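Local coordinates for protein xylosidase (Xanthomonas axonopodis pv. citri, PDB 6XN2) that probably hydrolyses xylo-oligosaccharides as a family 43 glycoside hydrolase with a beta-propeller fold, and holds beta-D-xylopyranose in its pocket, at residues D82-R90 against D100-R108. Numbering follows the deposited sequence.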
# COMPACT_ATOMS: atom_id res chain seq x y z
N ASP A 82 1.03 12.76 -10.61
CA ASP A 82 1.94 12.59 -11.73
C ASP A 82 3.35 12.24 -11.32
O ASP A 82 4.29 12.76 -11.84
CB ASP A 82 2.00 13.90 -12.48
CG ASP A 82 2.44 13.73 -13.90
OD1 ASP A 82 2.28 12.64 -14.45
OD2 ASP A 82 2.93 14.71 -14.46
N MET A 83 3.48 11.33 -10.39
CA MET A 83 4.79 10.92 -9.91
C MET A 83 5.62 10.26 -11.00
O MET A 83 5.10 9.61 -11.86
CB MET A 83 4.60 10.09 -8.68
CG MET A 83 3.72 10.80 -7.69
SD MET A 83 2.02 10.32 -7.72
CE MET A 83 2.14 8.97 -6.61
N ALA A 84 6.94 10.43 -10.94
CA ALA A 84 7.80 9.90 -12.00
C ALA A 84 8.97 9.08 -11.47
O ALA A 84 9.71 8.49 -12.26
CB ALA A 84 8.33 11.05 -12.85
N ASP A 85 9.16 9.07 -10.17
CA ASP A 85 10.38 8.43 -9.63
C ASP A 85 10.17 7.92 -8.21
O ASP A 85 9.18 8.25 -7.60
CB ASP A 85 11.51 9.45 -9.63
CG ASP A 85 11.35 10.52 -8.57
OD1 ASP A 85 11.81 10.29 -7.49
OD2 ASP A 85 10.75 11.53 -8.85
N TYR A 86 11.12 7.14 -7.72
CA TYR A 86 11.07 6.62 -6.40
C TYR A 86 12.35 6.84 -5.65
O TYR A 86 13.41 6.75 -6.18
CB TYR A 86 10.82 5.11 -6.43
CG TYR A 86 9.52 4.70 -7.02
CD1 TYR A 86 8.35 5.14 -6.51
CD2 TYR A 86 9.47 3.87 -8.09
CE1 TYR A 86 7.16 4.78 -7.04
CE2 TYR A 86 8.28 3.49 -8.64
CZ TYR A 86 7.13 3.96 -8.11
OH TYR A 86 5.94 3.61 -8.66
N HIS A 87 12.18 7.16 -4.38
CA HIS A 87 13.34 7.23 -3.47
C HIS A 87 13.25 6.07 -2.50
O HIS A 87 12.23 5.45 -2.41
CB HIS A 87 13.33 8.52 -2.66
CG HIS A 87 13.74 9.72 -3.42
ND1 HIS A 87 14.72 10.55 -3.00
CD2 HIS A 87 13.28 10.24 -4.56
CE1 HIS A 87 14.86 11.52 -3.86
NE2 HIS A 87 14.00 11.35 -4.81
N VAL A 88 14.33 5.82 -1.80
CA VAL A 88 14.32 4.84 -0.73
C VAL A 88 14.73 5.53 0.57
O VAL A 88 15.64 6.25 0.58
CB VAL A 88 15.22 3.65 -1.02
CG1 VAL A 88 15.21 2.69 0.13
CG2 VAL A 88 14.75 2.95 -2.26
N LEU A 89 14.00 5.31 1.64
CA LEU A 89 14.32 5.90 2.93
C LEU A 89 14.76 4.81 3.90
O LEU A 89 14.39 3.65 3.75
CB LEU A 89 13.12 6.66 3.49
CG LEU A 89 12.41 7.60 2.51
CD1 LEU A 89 11.13 8.20 3.13
CD2 LEU A 89 13.33 8.71 2.05
N ARG A 90 15.56 5.18 4.90
CA ARG A 90 16.02 4.20 5.87
C ARG A 90 16.04 4.73 7.30
O ARG A 90 16.40 5.88 7.54
CB ARG A 90 17.41 3.69 5.49
CG ARG A 90 18.01 2.68 6.48
CD ARG A 90 19.34 2.13 5.97
NE ARG A 90 20.33 3.19 5.84
CZ ARG A 90 21.36 3.16 5.00
NH1 ARG A 90 21.54 2.11 4.20
NH2 ARG A 90 22.21 4.17 4.96
N ASP A 100 17.37 9.87 3.52
CA ASP A 100 16.88 9.86 2.17
C ASP A 100 18.04 9.28 1.38
O ASP A 100 19.01 9.93 1.16
CB ASP A 100 16.58 11.25 1.67
CG ASP A 100 16.03 11.28 0.26
OD1 ASP A 100 16.06 10.27 -0.43
OD2 ASP A 100 15.55 12.31 -0.16
N LEU A 101 17.91 8.05 0.94
CA LEU A 101 18.99 7.38 0.23
C LEU A 101 19.01 7.75 -1.25
O LEU A 101 19.80 7.22 -2.03
CB LEU A 101 18.87 5.86 0.40
CG LEU A 101 19.04 5.39 1.85
CD1 LEU A 101 19.02 3.88 1.96
CD2 LEU A 101 20.32 5.95 2.43
N GLY A 102 18.16 8.68 -1.64
CA GLY A 102 18.15 9.15 -3.00
C GLY A 102 17.20 8.51 -3.98
O GLY A 102 16.52 7.62 -3.65
N GLN A 103 17.20 9.02 -5.20
CA GLN A 103 16.32 8.49 -6.25
C GLN A 103 16.87 7.16 -6.74
O GLN A 103 18.05 7.08 -7.00
CB GLN A 103 16.21 9.47 -7.40
CG GLN A 103 15.10 9.13 -8.34
CD GLN A 103 15.13 10.07 -9.51
OE1 GLN A 103 14.65 11.18 -9.42
NE2 GLN A 103 15.70 9.62 -10.60
N VAL A 104 16.00 6.17 -6.87
CA VAL A 104 16.46 4.86 -7.28
C VAL A 104 15.88 4.31 -8.55
O VAL A 104 16.33 3.31 -9.01
CB VAL A 104 16.29 3.82 -6.17
CG1 VAL A 104 16.97 4.25 -4.92
CG2 VAL A 104 14.85 3.52 -5.90
N LEU A 105 14.88 4.97 -9.09
CA LEU A 105 14.23 4.56 -10.30
C LEU A 105 13.43 5.71 -10.84
O LEU A 105 12.77 6.38 -10.09
CB LEU A 105 13.31 3.37 -10.08
CG LEU A 105 12.56 2.83 -11.29
CD1 LEU A 105 13.51 2.38 -12.37
CD2 LEU A 105 11.60 1.73 -10.95
N HIS A 106 13.52 5.91 -12.14
CA HIS A 106 12.76 6.98 -12.82
C HIS A 106 11.99 6.33 -13.96
O HIS A 106 12.49 5.41 -14.53
CB HIS A 106 13.69 8.09 -13.31
CG HIS A 106 12.98 9.34 -13.71
ND1 HIS A 106 12.38 9.48 -14.92
CD2 HIS A 106 12.79 10.50 -13.07
CE1 HIS A 106 11.82 10.66 -14.99
NE2 HIS A 106 12.06 11.29 -13.89
N VAL A 107 10.84 6.90 -14.31
CA VAL A 107 9.94 6.37 -15.38
C VAL A 107 10.62 6.39 -16.75
O VAL A 107 10.28 5.58 -17.57
CB VAL A 107 8.61 7.13 -15.40
CG1 VAL A 107 8.78 8.55 -15.88
CG2 VAL A 107 7.56 6.39 -16.20
N ARG A 108 11.59 7.27 -16.98
CA ARG A 108 12.37 7.30 -18.23
C ARG A 108 13.15 5.99 -18.45
O ARG A 108 13.43 5.68 -19.59
CB ARG A 108 13.27 8.54 -18.22
CG ARG A 108 14.56 8.36 -17.45
CD ARG A 108 15.53 9.49 -17.65
NE ARG A 108 14.95 10.75 -17.24
CZ ARG A 108 15.23 11.30 -16.10
NH1 ARG A 108 14.66 12.44 -15.74
NH2 ARG A 108 16.09 10.70 -15.31
O HOH W 1 14.33 13.26 -7.15
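H87 and D100 help tie together the two strands of an antiparallel hairpin, 85-91 and 99-106, the latter an outermost strand of its four-stranded sheet, as in a propeller blade. H87 ND1 donates to D100 OD1 at 2.9 Å, almost straight at 172°; the acceptor lies in the ring plane and uses its syn lone pair, although ring and carboxylate are twisted 51° apart. The same oxygen takes the backbone N-H of G102 from above the carboxylate plane, closing an Asx turn, while OD2 is bonded by H45. Here the register slips by one residue, a beta bulge, and the V88 N to G102 O bond is weak at 3.4 Å. The tight side is apolar: V88 CG2 meets V104 CG2 at 3.7 Å, the Y86 ring takes L105 CD2 at its edge, and L131 on strand 128-136 of the next sheet packs on Y86 and V104; V104 N donates to Y86 O at 2.7 Å. The side of exposed Q103 is looser and faces solvent. Q103 puts CB over the H87 ring face, and with CG anti to the backbone N (chi1 -167°) its extended chain runs on past D85, whose OD1 is bonded to H66. A water bridges Q103 OE1 and H87 NE2. At the far end, where 107-108 turns into 3-10 geometry, A84 O accepts from V107 N at 2.8 Å and also sits 3.6 Å above the centre of the H106 ring. M83, just before strand 85-91, touches the bound xylose. Held at ND1 by D100 and at NE2 by water, the H87 ring probably has little room to turn, and the carboxylate would favour a protonated imidazole.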